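PDB 6XSX: ZmpA Glycopeptidase from Clostridium perfringens, which is an M60-family metalloprotease that probably cleaves the protein backbone of glycoproteins, this chain being its catalytic module. Local coordinates for residues A[61-66]-A[74-79]; A[120-125]-A[135-140]; A[48-53]-A[147-152]; A[163-168]-A[173-178]; A[186-191]-A[211-216]. One frame throughout, in Å; residues are numbered along the deposited sequence.

Contact 1: A[61-66]-A[74-79]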
# COMPACT_ATOMS: atom_id res chain seq x y z
N ILE A 61 26.22 24.85 -12.65
CA ILE A 61 25.71 24.29 -13.90
C ILE A 61 25.06 25.44 -14.66
O ILE A 61 24.71 26.46 -14.05
CB ILE A 61 24.72 23.14 -13.64
CG1 ILE A 61 23.52 23.57 -12.78
CG2 ILE A 61 25.43 21.93 -13.06
CD1 ILE A 61 22.32 22.65 -12.87
N THR A 62 24.93 25.28 -15.98
CA THR A 62 24.28 26.29 -16.80
C THR A 62 23.10 25.64 -17.51
O THR A 62 23.25 24.63 -18.19
CB THR A 62 25.26 26.96 -17.78
OG1 THR A 62 26.37 27.44 -17.02
CG2 THR A 62 24.62 28.11 -18.53
N VAL A 63 21.90 26.20 -17.29
CA VAL A 63 20.71 25.58 -17.84
C VAL A 63 20.06 26.57 -18.79
O VAL A 63 19.82 27.71 -18.43
CB VAL A 63 19.73 25.12 -16.74
CG1 VAL A 63 18.51 24.42 -17.33
CG2 VAL A 63 20.42 24.24 -15.71
N TYR A 64 19.79 26.09 -20.00
CA TYR A 64 19.13 26.88 -21.02
C TYR A 64 17.67 26.46 -21.12
O TYR A 64 17.37 25.26 -21.19
CB TYR A 64 19.87 26.72 -22.35
CG TYR A 64 21.21 27.39 -22.34
CD1 TYR A 64 21.33 28.75 -22.59
CD2 TYR A 64 22.36 26.68 -22.03
CE1 TYR A 64 22.56 29.38 -22.56
CE2 TYR A 64 23.60 27.30 -22.00
CZ TYR A 64 23.70 28.65 -22.26
OH TYR A 64 24.92 29.25 -22.22
N VAL A 65 16.78 27.46 -21.09
CA VAL A 65 15.34 27.24 -21.03
C VAL A 65 14.69 28.00 -22.18
O VAL A 65 14.87 29.21 -22.32
CB VAL A 65 14.77 27.68 -19.67
CG1 VAL A 65 13.25 27.60 -19.63
CG2 VAL A 65 15.38 26.92 -18.50
N ASP A 66 13.92 27.28 -23.00
CA ASP A 66 13.13 27.90 -24.05
C ASP A 66 11.64 27.65 -23.79
O ASP A 66 11.20 26.50 -23.78
CB ASP A 66 13.61 27.42 -25.42
CG ASP A 66 12.75 27.86 -26.60
OD1 ASP A 66 11.85 28.70 -26.42
OD2 ASP A 66 12.99 27.34 -27.71
N PRO A 74 9.40 25.54 -16.54
CA PRO A 74 9.59 24.35 -15.72
C PRO A 74 10.63 24.63 -14.64
O PRO A 74 11.29 25.66 -14.66
CB PRO A 74 10.14 23.30 -16.71
CG PRO A 74 10.79 24.13 -17.81
CD PRO A 74 9.93 25.37 -17.91
N LYS A 75 10.72 23.69 -13.70
CA LYS A 75 11.64 23.76 -12.57
C LYS A 75 12.60 22.58 -12.63
O LYS A 75 12.30 21.53 -13.21
CB LYS A 75 10.82 23.81 -11.28
CG LYS A 75 10.06 25.12 -11.10
CD LYS A 75 8.69 25.03 -10.47
CE LYS A 75 7.86 26.30 -10.62
NZ LYS A 75 8.66 27.54 -10.43
N LEU A 76 13.79 22.78 -12.05
CA LEU A 76 14.70 21.69 -11.78
C LEU A 76 14.51 21.27 -10.33
O LEU A 76 14.25 22.11 -9.46
CB LEU A 76 16.12 22.22 -11.99
CG LEU A 76 17.08 21.32 -12.76
CD1 LEU A 76 16.51 20.92 -14.11
CD2 LEU A 76 18.42 22.03 -12.94
N VAL A 77 14.62 19.95 -10.09
CA VAL A 77 14.68 19.41 -8.74
C VAL A 77 16.08 18.82 -8.55
O VAL A 77 16.50 17.95 -9.33
CB VAL A 77 13.57 18.37 -8.49
CG1 VAL A 77 13.68 17.74 -7.10
CG2 VAL A 77 12.17 18.97 -8.69
N PHE A 78 16.80 19.34 -7.55
CA PHE A 78 18.00 18.70 -7.04
C PHE A 78 17.58 17.79 -5.89
O PHE A 78 16.85 18.21 -4.99
CB PHE A 78 19.03 19.73 -6.56
CG PHE A 78 20.15 19.19 -5.70
CD1 PHE A 78 21.12 18.34 -6.22
CD2 PHE A 78 20.25 19.54 -4.36
CE1 PHE A 78 22.14 17.84 -5.42
CE2 PHE A 78 21.26 19.03 -3.56
CZ PHE A 78 22.22 18.19 -4.09
N LYS A 79 18.04 16.53 -5.94
CA LYS A 79 17.76 15.57 -4.89
C LYS A 79 19.08 15.05 -4.34
O LYS A 79 19.81 14.35 -5.04
CB LYS A 79 16.82 14.48 -5.42
CG LYS A 79 16.30 13.47 -4.39
CD LYS A 79 17.19 12.24 -4.28
CE LYS A 79 16.68 11.17 -3.35
NZ LYS A 79 16.91 11.51 -1.92

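Contact 2: A[120-125]-A[135-140]. With EDO (1,2-ethanediol), chain F.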
# COMPACT_ATOMS: atom_id res chain seq x y z
N LEU A 120 19.46 15.40 -10.74
CA LEU A 120 18.50 16.39 -11.21
C LEU A 120 17.33 15.66 -11.86
O LEU A 120 17.53 14.74 -12.65
CB LEU A 120 19.14 17.35 -12.22
CG LEU A 120 20.40 18.10 -11.79
CD1 LEU A 120 20.92 18.96 -12.92
CD2 LEU A 120 20.16 18.96 -10.55
N TYR A 121 16.12 16.11 -11.49
CA TYR A 121 14.88 15.80 -12.19
C TYR A 121 14.22 17.10 -12.65
O TYR A 121 14.56 18.18 -12.16
CB TYR A 121 13.93 15.06 -11.25
CG TYR A 121 14.53 13.90 -10.48
CD1 TYR A 121 15.01 12.77 -11.14
CD2 TYR A 121 14.62 13.94 -9.10
CE1 TYR A 121 15.56 11.71 -10.44
CE2 TYR A 121 15.16 12.88 -8.38
CZ TYR A 121 15.63 11.76 -9.06
OH TYR A 121 16.17 10.73 -8.35
N THR A 122 13.28 16.98 -13.59
CA THR A 122 12.47 18.12 -13.98
C THR A 122 11.08 17.99 -13.37
O THR A 122 10.57 16.88 -13.16
CB THR A 122 12.38 18.29 -15.51
OG1 THR A 122 11.65 17.19 -16.06
CG2 THR A 122 13.73 18.36 -16.18
N SER A 123 10.50 19.16 -13.08
CA SER A 123 9.12 19.29 -12.68
C SER A 123 8.51 20.38 -13.55
O SER A 123 9.07 21.47 -13.64
CB SER A 123 9.03 19.65 -11.22
OG SER A 123 7.69 19.95 -10.88
N ASN A 124 7.40 20.05 -14.23
CA ASN A 124 6.76 20.99 -15.13
C ASN A 124 5.27 21.03 -14.83
O ASN A 124 4.47 20.50 -15.61
CB ASN A 124 7.02 20.66 -16.60
CG ASN A 124 6.64 21.80 -17.52
OD1 ASN A 124 6.71 22.96 -17.12
ND2 ASN A 124 6.22 21.49 -18.73
N PRO A 125 4.85 21.66 -13.71
CA PRO A 125 3.48 21.50 -13.20
C PRO A 125 2.47 22.47 -13.82
O PRO A 125 1.74 23.16 -13.10
CB PRO A 125 3.72 21.70 -11.69
CG PRO A 125 4.78 22.79 -11.66
CD PRO A 125 5.66 22.54 -12.87
N PRO A 135 8.16 23.37 -23.21
CA PRO A 135 9.51 23.87 -22.94
C PRO A 135 10.59 22.93 -23.50
O PRO A 135 10.40 21.72 -23.59
CB PRO A 135 9.60 23.87 -21.40
CG PRO A 135 8.17 23.86 -20.93
CD PRO A 135 7.39 23.09 -21.99
N LYS A 136 11.72 23.53 -23.88
CA LYS A 136 12.92 22.80 -24.19
C LYS A 136 13.99 23.27 -23.22
O LYS A 136 14.08 24.46 -22.95
CB LYS A 136 13.40 23.11 -25.61
CG LYS A 136 12.50 22.61 -26.73
CD LYS A 136 12.71 23.39 -28.02
CE LYS A 136 12.00 22.77 -29.20
NZ LYS A 136 12.45 21.38 -29.42
N ILE A 137 14.76 22.32 -22.66
CA ILE A 137 15.88 22.73 -21.83
C ILE A 137 17.13 21.93 -22.19
O ILE A 137 17.04 20.83 -22.74
CB ILE A 137 15.57 22.68 -20.31
CG1 ILE A 137 15.71 21.28 -19.72
CG2 ILE A 137 14.22 23.31 -19.98
CD1 ILE A 137 15.82 21.28 -18.21
N ARG A 138 18.27 22.54 -21.88
CA ARG A 138 19.57 21.90 -22.00
C ARG A 138 20.37 22.19 -20.74
O ARG A 138 20.34 23.31 -20.23
CB ARG A 138 20.30 22.45 -23.24
CG ARG A 138 21.56 21.69 -23.59
CD ARG A 138 22.04 22.08 -24.98
NE ARG A 138 22.20 23.51 -25.19
CZ ARG A 138 23.24 24.22 -24.79
NH1 ARG A 138 24.23 23.64 -24.13
NH2 ARG A 138 23.29 25.52 -25.04
N ILE A 139 21.07 21.17 -20.24
CA ILE A 139 21.87 21.31 -19.03
C ILE A 139 23.34 21.12 -19.40
O ILE A 139 23.70 20.10 -19.97
CB ILE A 139 21.39 20.32 -17.94
CG1 ILE A 139 19.92 20.55 -17.58
CG2 ILE A 139 22.28 20.40 -16.71
CD1 ILE A 139 19.27 19.39 -16.85
N GLU A 140 24.18 22.09 -19.03
CA GLU A 140 25.62 22.00 -19.22
C GLU A 140 26.32 21.85 -17.87
O GLU A 140 25.95 22.51 -16.90
CB GLU A 140 26.15 23.29 -19.85
CG GLU A 140 25.77 23.52 -21.30
CD GLU A 140 26.39 24.77 -21.92
OE1 GLU A 140 27.06 25.54 -21.18
OE2 GLU A 140 26.20 24.97 -23.14
C1 EDO F . 17.54 24.29 -25.73
O1 EDO F . 18.94 24.44 -25.86
C2 EDO F . 16.97 25.30 -24.82
O2 EDO F . 17.28 26.61 -25.25

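Contact 3: A[48-53]-A[147-152]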
# COMPACT_ATOMS: atom_id res chain seq x y z
N TRP A 48 8.28 14.10 -10.71
CA TRP A 48 9.66 14.20 -11.14
C TRP A 48 9.90 13.40 -12.42
O TRP A 48 9.50 12.24 -12.51
CB TRP A 48 10.61 13.70 -10.04
CG TRP A 48 10.51 14.46 -8.75
CD1 TRP A 48 9.88 15.65 -8.52
CD2 TRP A 48 11.13 14.09 -7.52
NE1 TRP A 48 10.05 16.03 -7.22
CE2 TRP A 48 10.82 15.09 -6.58
CE3 TRP A 48 11.93 13.01 -7.13
CZ2 TRP A 48 11.25 15.03 -5.26
CZ3 TRP A 48 12.36 12.95 -5.83
CH2 TRP A 48 12.03 13.95 -4.91
N GLN A 49 10.60 14.03 -13.38
CA GLN A 49 10.91 13.42 -14.67
C GLN A 49 12.42 13.39 -14.88
O GLN A 49 13.12 14.28 -14.40
CB GLN A 49 10.16 14.12 -15.80
CG GLN A 49 8.64 14.11 -15.62
CD GLN A 49 8.04 12.73 -15.52
OE1 GLN A 49 8.44 11.81 -16.22
NE2 GLN A 49 7.07 12.57 -14.64
N PRO A 50 12.94 12.33 -15.55
CA PRO A 50 14.38 12.06 -15.64
C PRO A 50 15.19 13.09 -16.43
O PRO A 50 14.70 13.64 -17.41
CB PRO A 50 14.47 10.73 -16.41
CG PRO A 50 13.15 10.63 -17.15
CD PRO A 50 12.14 11.28 -16.22
N THR A 51 16.43 13.32 -15.96
CA THR A 51 17.43 14.05 -16.73
C THR A 51 18.66 13.17 -16.95
O THR A 51 19.34 13.33 -17.96
CB THR A 51 17.85 15.38 -16.10
OG1 THR A 51 18.79 15.11 -15.05
CG2 THR A 51 16.68 16.20 -15.59
N GLY A 52 18.96 12.30 -15.98
CA GLY A 52 20.14 11.44 -16.04
C GLY A 52 21.43 12.15 -15.60
O GLY A 52 22.51 11.59 -15.77
N TYR A 53 21.29 13.35 -15.01
CA TYR A 53 22.44 14.13 -14.59
C TYR A 53 22.64 14.10 -13.08
O TYR A 53 21.69 14.24 -12.31
CB TYR A 53 22.33 15.59 -15.03
CG TYR A 53 22.42 15.78 -16.52
CD1 TYR A 53 23.51 15.31 -17.24
CD2 TYR A 53 21.41 16.44 -17.21
CE1 TYR A 53 23.59 15.47 -18.62
CE2 TYR A 53 21.48 16.61 -18.58
CZ TYR A 53 22.56 16.12 -19.29
OH TYR A 53 22.63 16.30 -20.64
N ASN A 147 21.01 5.13 -14.91
CA ASN A 147 19.57 5.18 -14.75
C ASN A 147 18.96 4.33 -15.85
O ASN A 147 19.51 4.26 -16.94
CB ASN A 147 19.04 6.62 -14.81
CG ASN A 147 19.28 7.27 -16.16
OD1 ASN A 147 20.38 7.75 -16.45
ND2 ASN A 147 18.28 7.23 -17.02
N TYR A 148 17.82 3.70 -15.56
CA TYR A 148 17.06 2.97 -16.56
C TYR A 148 15.73 3.67 -16.76
O TYR A 148 15.02 3.93 -15.79
CB TYR A 148 16.84 1.52 -16.12
CG TYR A 148 15.93 0.73 -17.03
CD1 TYR A 148 16.46 -0.06 -18.04
CD2 TYR A 148 14.55 0.77 -16.89
CE1 TYR A 148 15.64 -0.80 -18.88
CE2 TYR A 148 13.72 0.04 -17.71
CZ TYR A 148 14.26 -0.74 -18.71
OH TYR A 148 13.45 -1.46 -19.54
N ILE A 149 15.39 3.95 -18.02
CA ILE A 149 14.11 4.56 -18.35
C ILE A 149 13.33 3.59 -19.22
O ILE A 149 13.73 3.30 -20.35
CB ILE A 149 14.27 5.94 -19.02
CG1 ILE A 149 15.09 6.90 -18.15
CG2 ILE A 149 12.89 6.50 -19.35
CD1 ILE A 149 15.45 8.21 -18.82
N LYS A 150 12.21 3.09 -18.67
CA LYS A 150 11.38 2.13 -19.37
C LYS A 150 10.92 2.76 -20.68
O LYS A 150 10.48 3.91 -20.69
CB LYS A 150 10.22 1.69 -18.47
CG LYS A 150 9.07 0.96 -19.15
CD LYS A 150 8.05 0.43 -18.16
CE LYS A 150 6.87 -0.27 -18.82
NZ LYS A 150 6.00 -0.92 -17.80
N GLY A 151 11.08 2.00 -21.77
CA GLY A 151 10.64 2.43 -23.08
C GLY A 151 11.77 3.10 -23.86
O GLY A 151 11.61 3.40 -25.03
N ILE A 152 12.91 3.31 -23.20
CA ILE A 152 14.03 3.97 -23.85
C ILE A 152 15.27 3.07 -23.78
O ILE A 152 15.97 2.92 -24.77
CB ILE A 152 14.29 5.34 -23.18
CG1 ILE A 152 13.17 6.33 -23.52
CG2 ILE A 152 15.67 5.88 -23.52
CD1 ILE A 152 13.33 7.67 -22.83

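Contact 4: A[163-168]-A[173-178]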
# COMPACT_ATOMS: atom_id res chain seq x y z
N GLU A 163 28.56 -0.44 -14.23
CA GLU A 163 29.94 -0.88 -14.05
C GLU A 163 30.86 0.33 -14.17
O GLU A 163 31.75 0.50 -13.35
CB GLU A 163 30.32 -1.99 -15.04
CG GLU A 163 29.65 -3.33 -14.77
CD GLU A 163 30.25 -4.20 -13.67
OE1 GLU A 163 31.20 -3.75 -13.01
OE2 GLU A 163 29.76 -5.34 -13.49
N GLU A 164 30.62 1.20 -15.16
CA GLU A 164 31.52 2.32 -15.41
C GLU A 164 31.44 3.32 -14.27
O GLU A 164 32.46 3.90 -13.88
CB GLU A 164 31.16 3.02 -16.72
CG GLU A 164 31.23 2.12 -17.93
CD GLU A 164 32.36 2.50 -18.86
OE1 GLU A 164 33.53 2.42 -18.42
OE2 GLU A 164 32.06 2.92 -20.00
N TYR A 165 30.22 3.53 -13.74
CA TYR A 165 29.98 4.61 -12.78
C TYR A 165 30.50 4.22 -11.40
O TYR A 165 31.03 5.06 -10.68
CB TYR A 165 28.51 5.01 -12.73
CG TYR A 165 28.23 6.24 -11.89
CD1 TYR A 165 28.36 7.52 -12.42
CD2 TYR A 165 27.86 6.12 -10.56
CE1 TYR A 165 28.12 8.65 -11.65
CE2 TYR A 165 27.59 7.24 -9.78
CZ TYR A 165 27.72 8.51 -10.33
OH TYR A 165 27.49 9.60 -9.56
N VAL A 166 30.34 2.94 -11.04
CA VAL A 166 30.87 2.44 -9.79
C VAL A 166 32.40 2.62 -9.79
O VAL A 166 32.99 3.01 -8.78
CB VAL A 166 30.43 0.99 -9.52
CG1 VAL A 166 31.15 0.38 -8.33
CG2 VAL A 166 28.91 0.90 -9.33
N ASP A 167 33.03 2.40 -10.95
CA ASP A 167 34.47 2.62 -11.05
C ASP A 167 34.77 4.10 -10.84
O ASP A 167 35.70 4.44 -10.10
CB ASP A 167 35.07 2.12 -12.37
CG ASP A 167 36.58 2.32 -12.42
OD1 ASP A 167 37.02 3.30 -13.04
OD2 ASP A 167 37.30 1.50 -11.81
N LEU A 168 33.97 4.96 -11.47
CA LEU A 168 34.20 6.40 -11.41
C LEU A 168 34.04 6.88 -9.97
O LEU A 168 34.82 7.72 -9.53
CB LEU A 168 33.26 7.11 -12.39
CG LEU A 168 33.42 8.63 -12.48
CD1 LEU A 168 34.78 9.02 -13.04
CD2 LEU A 168 32.30 9.26 -13.31
N PRO A 173 35.05 10.15 -5.00
CA PRO A 173 34.06 9.89 -3.95
C PRO A 173 33.13 11.06 -3.62
O PRO A 173 32.21 10.89 -2.82
CB PRO A 173 34.92 9.56 -2.71
CG PRO A 173 36.30 9.25 -3.26
CD PRO A 173 36.43 10.15 -4.47
N GLN A 174 33.37 12.24 -4.22
CA GLN A 174 32.50 13.40 -4.04
C GLN A 174 31.24 13.25 -4.89
O GLN A 174 30.30 14.03 -4.70
CB GLN A 174 33.17 14.69 -4.50
CG GLN A 174 34.27 15.24 -3.60
CD GLN A 174 34.99 16.41 -4.25
OE1 GLN A 174 34.95 16.62 -5.47
NE2 GLN A 174 35.69 17.19 -3.43
N LEU A 175 31.25 12.33 -5.87
CA LEU A 175 30.08 12.07 -6.71
C LEU A 175 29.00 11.35 -5.91
O LEU A 175 29.32 10.61 -4.99
CB LEU A 175 30.50 11.20 -7.91
CG LEU A 175 31.27 11.91 -9.02
CD1 LEU A 175 31.79 10.89 -10.02
CD2 LEU A 175 30.40 12.93 -9.74
N PRO A 176 27.69 11.47 -6.25
CA PRO A 176 26.65 10.74 -5.53
C PRO A 176 26.66 9.26 -5.91
O PRO A 176 26.80 8.92 -7.09
CB PRO A 176 25.36 11.41 -6.04
CG PRO A 176 25.71 11.79 -7.46
CD PRO A 176 27.16 12.25 -7.38
N ASP A 177 26.52 8.38 -4.91
CA ASP A 177 26.34 6.96 -5.13
C ASP A 177 24.86 6.72 -5.40
O ASP A 177 24.06 6.62 -4.47
CB ASP A 177 26.85 6.14 -3.92
CG ASP A 177 26.93 4.63 -4.15
OD1 ASP A 177 26.48 4.16 -5.22
OD2 ASP A 177 27.43 3.93 -3.25
N VAL A 178 24.48 6.63 -6.68
CA VAL A 178 23.07 6.66 -7.04
C VAL A 178 22.81 5.85 -8.31
O VAL A 178 23.58 5.95 -9.26
CB VAL A 178 22.54 8.10 -7.22
CG1 VAL A 178 23.31 8.88 -8.28
CG2 VAL A 178 21.06 8.12 -7.55

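Contact 5: A[186-191]-A[211-216]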
# COMPACT_ATOMS: atom_id res chain seq x y z
N THR A 186 6.58 5.19 -11.85
CA THR A 186 7.33 5.20 -10.61
C THR A 186 8.80 5.57 -10.81
O THR A 186 9.32 5.55 -11.94
CB THR A 186 7.27 3.86 -9.85
OG1 THR A 186 8.28 3.01 -10.39
CG2 THR A 186 5.91 3.18 -9.90
N LEU A 187 9.43 5.87 -9.68
CA LEU A 187 10.87 6.02 -9.54
C LEU A 187 11.34 5.15 -8.37
O LEU A 187 10.74 5.16 -7.29
CB LEU A 187 11.24 7.50 -9.33
CG LEU A 187 12.67 7.78 -8.86
CD1 LEU A 187 13.71 7.21 -9.82
CD2 LEU A 187 12.91 9.28 -8.65
N VAL A 188 12.39 4.37 -8.62
CA VAL A 188 13.10 3.66 -7.57
C VAL A 188 14.52 4.21 -7.52
O VAL A 188 15.27 4.10 -8.49
CB VAL A 188 13.09 2.13 -7.80
CG1 VAL A 188 14.01 1.39 -6.84
CG2 VAL A 188 11.68 1.55 -7.75
N ASN A 189 14.87 4.80 -6.37
CA ASN A 189 16.13 5.50 -6.15
C ASN A 189 16.92 4.75 -5.07
O ASN A 189 16.47 4.68 -3.93
CB ASN A 189 15.85 6.94 -5.72
CG ASN A 189 17.07 7.68 -5.20
OD1 ASN A 189 17.29 7.73 -3.98
ND2 ASN A 189 17.85 8.24 -6.10
N VAL A 190 18.10 4.23 -5.46
CA VAL A 190 18.99 3.47 -4.59
C VAL A 190 20.43 3.90 -4.89
O VAL A 190 20.65 4.79 -5.71
CB VAL A 190 18.85 1.95 -4.80
CG1 VAL A 190 17.52 1.40 -4.31
CG2 VAL A 190 19.11 1.56 -6.26
N THR A 191 21.42 3.26 -4.24
CA THR A 191 22.82 3.52 -4.56
C THR A 191 23.23 2.69 -5.77
O THR A 191 22.70 1.60 -5.99
CB THR A 191 23.79 3.19 -3.41
OG1 THR A 191 23.82 1.79 -3.15
CG2 THR A 191 23.52 3.96 -2.13
N ASN A 211 9.11 -2.82 -14.63
CA ASN A 211 7.85 -3.44 -15.04
C ASN A 211 7.03 -3.81 -13.81
O ASN A 211 5.81 -3.64 -13.79
CB ASN A 211 8.09 -4.63 -15.98
CG ASN A 211 8.32 -4.18 -17.42
OD1 ASN A 211 7.91 -3.10 -17.82
ND2 ASN A 211 8.98 -5.02 -18.20
N LYS A 212 7.73 -4.29 -12.77
CA LYS A 212 7.06 -4.74 -11.56
C LYS A 212 6.51 -3.54 -10.79
O LYS A 212 5.42 -3.63 -10.22
CB LYS A 212 8.01 -5.62 -10.74
CG LYS A 212 8.22 -7.02 -11.31
CD LYS A 212 8.95 -7.95 -10.37
CE LYS A 212 8.91 -9.39 -10.85
NZ LYS A 212 9.52 -10.30 -9.85
N SER A 213 7.26 -2.44 -10.80
CA SER A 213 6.82 -1.21 -10.14
C SER A 213 5.49 -0.76 -10.73
O SER A 213 4.58 -0.37 -10.00
CB SER A 213 7.86 -0.12 -10.24
OG SER A 213 9.07 -0.50 -9.61
N ASP A 214 5.39 -0.82 -12.07
CA ASP A 214 4.19 -0.40 -12.78
C ASP A 214 3.01 -1.30 -12.40
O ASP A 214 1.90 -0.81 -12.22
CB ASP A 214 4.42 -0.30 -14.29
CG ASP A 214 5.17 0.96 -14.69
OD1 ASP A 214 5.16 1.92 -13.88
OD2 ASP A 214 5.75 0.99 -15.79
N GLU A 215 3.28 -2.61 -12.29
CA GLU A 215 2.25 -3.57 -11.93
C GLU A 215 1.71 -3.25 -10.53
O GLU A 215 0.52 -3.45 -10.29
CB GLU A 215 2.79 -5.01 -11.98
CG GLU A 215 2.95 -5.57 -13.39
CD GLU A 215 1.67 -5.68 -14.22
OE1 GLU A 215 0.57 -5.58 -13.64
OE2 GLU A 215 1.78 -5.86 -15.44
N VAL A 216 2.58 -2.77 -9.62
CA VAL A 216 2.14 -2.47 -8.27
C VAL A 216 1.16 -1.29 -8.30
O VAL A 216 0.11 -1.36 -7.65
CB VAL A 216 3.31 -2.22 -7.30
CG1 VAL A 216 2.87 -1.62 -5.98
CG2 VAL A 216 4.11 -3.49 -7.05
O HOH W 1 10.84 1.83 -11.32

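Contact 1: A[61-66]-A[74-79]
The side chain of Ile61 starts with CG1 tucked between the backbone N and the carbonyl carbon (chi1 58°) and then runs extended (chi2 161°). This carries CD1 out toward Leu76 on the facing strand. Val63 has a different first torsion, with CG1 anti to its N (chi1 -177°), and presents CG2 to the same leucine. The contact belongs to a beta-sandwich at the N-terminal end of the catalytic module. Strand 60-66 lies in a four-stranded antiparallel sheet, and strand 75-80 lies in the larger mixed sheet packed against it. The two segments face each other across the apolar interior and share no hydrogen bond. Val63 and Leu76 have their CA atoms 9.4 Å apart, a spacing filled by side chains. Ile61 and Leu76 meet tip to tip, with Ile61 CD1 and Leu76 CD2 3.9 Å apart. Val63 comes at the leucine aslant, CG2 lying 4.1 Å from Leu76 CD2. One methyl of Leu76 therefore serves two partners. Leu120 of strand 117-123 also touches both Ile61 and Leu76. Further along 61-66, where strand 75-80 has not yet begun, Val65 CG1 rests 4.4 Å from the ring carbon CD of Pro74.

Contact 2: A[120-125]-A[135-140]
The interior of the N-terminal beta-sandwich continues here. Three residues of 120-125 face three of 135-140: Leu120 meets Ile139, Thr122 meets Ile137 and Asn124 meets Pro135. The two segments run nearly opposite, 171° apart, and no hydrogen bond joins them. Leu120 CD1 lies 4.3 Å from Ile139 CG2. Thr122 and Ile137 pass alongside one another, pointing opposite ways, and their methyls Thr122 CG2 and Ile137 CD1 come to 4.1 Å. In Thr122, OG1 sits between the backbone N and the carbonyl carbon (chi1 67°), which leaves CG2 beside the N and turned to the isoleucine. At the Asn124 end of the pair the two side chains approach head-on, and Asn124 ND2 lies 3.8 Å from Pro135 CG. The amide of Asn124 is buried but satisfied elsewhere: ND2 donates to Gln28 O and OD1 accepts from Gln131 NE2. On the other face of strand 136-140, Arg138 NH1 forms a salt bridge with Glu140 OE2, donating at 2.6 Å and nearly straight at 172°. The carboxylate oxygen lies in the guanidinium plane and is met on its anti side. Arg138 NE also makes a weak 3.5 Å bond to O1 of a 1,2-ethanediol, probably from the crystallisation liquor. Apolar side chains turned inward and charged ones turned outward along one strand are the alternation expected of a beta-sandwich.

Contact 3: A[48-53]-A[147-152]
Pro50 opens the contact, its ring turned toward Ile149 on strand 143-149. The two side chains meet at a slant. Ile149 lays its CD1 against two ring carbons, 3.6 Å from Pro50 CB and 3.7 Å from Pro50 CG. Its CG1 lies beside the backbone N (chi1 -57°) and the chain then extends (chi2 172°), which carries CD1 to the proline. Phe182 of the next strand touches both residues. Thr51 points away from strand 143-149. Its OG1 accepts from Tyr53 N at 3.1 Å, forming an ST turn, and also bonds Leu120 O. Gly52 follows with positive phi (81°) and packs beside the side chain of Asn147. The CA atoms of Gly52 and Asn147 are 6.4 Å apart. Gly52 is also tied by backbone hydrogen bonding to Tyr145, which keeps strands 49-56 and 143-149 neighbours in the mixed sheet. Tyr53 also points away, with Thr51 O 3.8 Å above one face of its ring, offset toward the rim. Between the two segments themselves there is no hydrogen bond. The join here rests on apolar packing at Pro50 and on the Asn147 side chain packing against Gly52, while Thr51 spends its polar atom on its own turn and on strand 117-123.

Contact 4: A[163-168]-A[173-178]
One hydrogen bond ties helix 155-171 to the loop that follows it. Tyr165 OH donates to Pro176 O at 2.7 Å. The bond lies in the carbonyl plane, with a C=O...donor angle of 148°. The carbonyl oxygen meets the ring at its edge, in plane, so it also lies 3.3 Å from Tyr165 CE2. Tyr165 has CG anti to its backbone N (chi1 -173°), which sends the ring off the helix to the returning loop. The buried hydroxyl thus satisfies a main-chain carbonyl in a segment without regular structure. The remaining contacts are packing. Tyr165 and Pro176 stand at about a right angle, and Pro176 CD touches Tyr165 OH at 3.4 Å. Leu175 CB lies beside the same hydroxyl at 3.8 Å. One turn along the helix, Leu168 meets Leu175, with Leu168 CD2 3.7 Å from Leu175 CD1. Leu168 is exposed whereas Leu175 is buried, so this pair lies nearer the surface than the tyrosine. Tyr165 also touches Tyr145 and Pro146 of strand 143-149 and Ala192 of helix 192-202. The loop lies back along helix 155-171 just before strand 179-182 enters the mixed sheet between strands 143-149 and 186-190.

Contact 5: A[186-191]-A[211-216]
Thr186 and Ser213 point at each other where strand 186-190 packs on helix 206-224. The two segment axes approach to 8.8 Å, with 128° between their directions. Thr186 straddles the serine CB: OG1 lies 3.2 Å from Ser213 CB and the methyl CG2 3.8 Å from it. The threonine holds OG1 between its N and its carbonyl carbon (chi1 85°), which places both branches there. The two hydroxyls do not bond directly. A water lies 3.0 Å from Thr186 OG1 and gives a weak bond to Ser213 OG, while the stronger protein partners are Ser183 OG for the threonine and Thr209 O for the serine. Val188, two residues along the same strand face, brings CG2 to 3.8 Å from Ser213 OG. Asp214 turns its carboxylate toward the start of the strand, without a hydrogen bond to Thr186. Asp214 binds the turn before the strand instead: OD1 bonds Ser183 OG and accepts from Lys185 N, and OD2 accepts from Asp184 N. Small side chains let the helix sit close to the sheet here. Strand 186-190 leads through helices 192-202 and 206-224 to the adjacent parallel strand 240-244, so this is the packing of a beta-alpha-beta crossover.

All five contacts fall within the M60 peptidase region, in the N-terminal part of the chain. Contacts 1 and 2 have centres about 5 Å apart and join the same two sheets; strands 75-80 and 117-123 are neighbours in one, 60-66 and 136-140 in the other. Contact 3 lies in the mixed sheet, its centre about 12 Å from that of contact 2, and its segments enclose contacts 1 and 2 along the chain. Contacts 4 and 5 follow in series. Contact 5 carries that sheet on to strand 186-190, and the Lys150-Asp214 salt bridge ties it to contact 3. Contacts 4 and 5, centres about 21 Å apart, touch through Val178 and Asn189. One continuous sheet thus links the sandwich to the helical part.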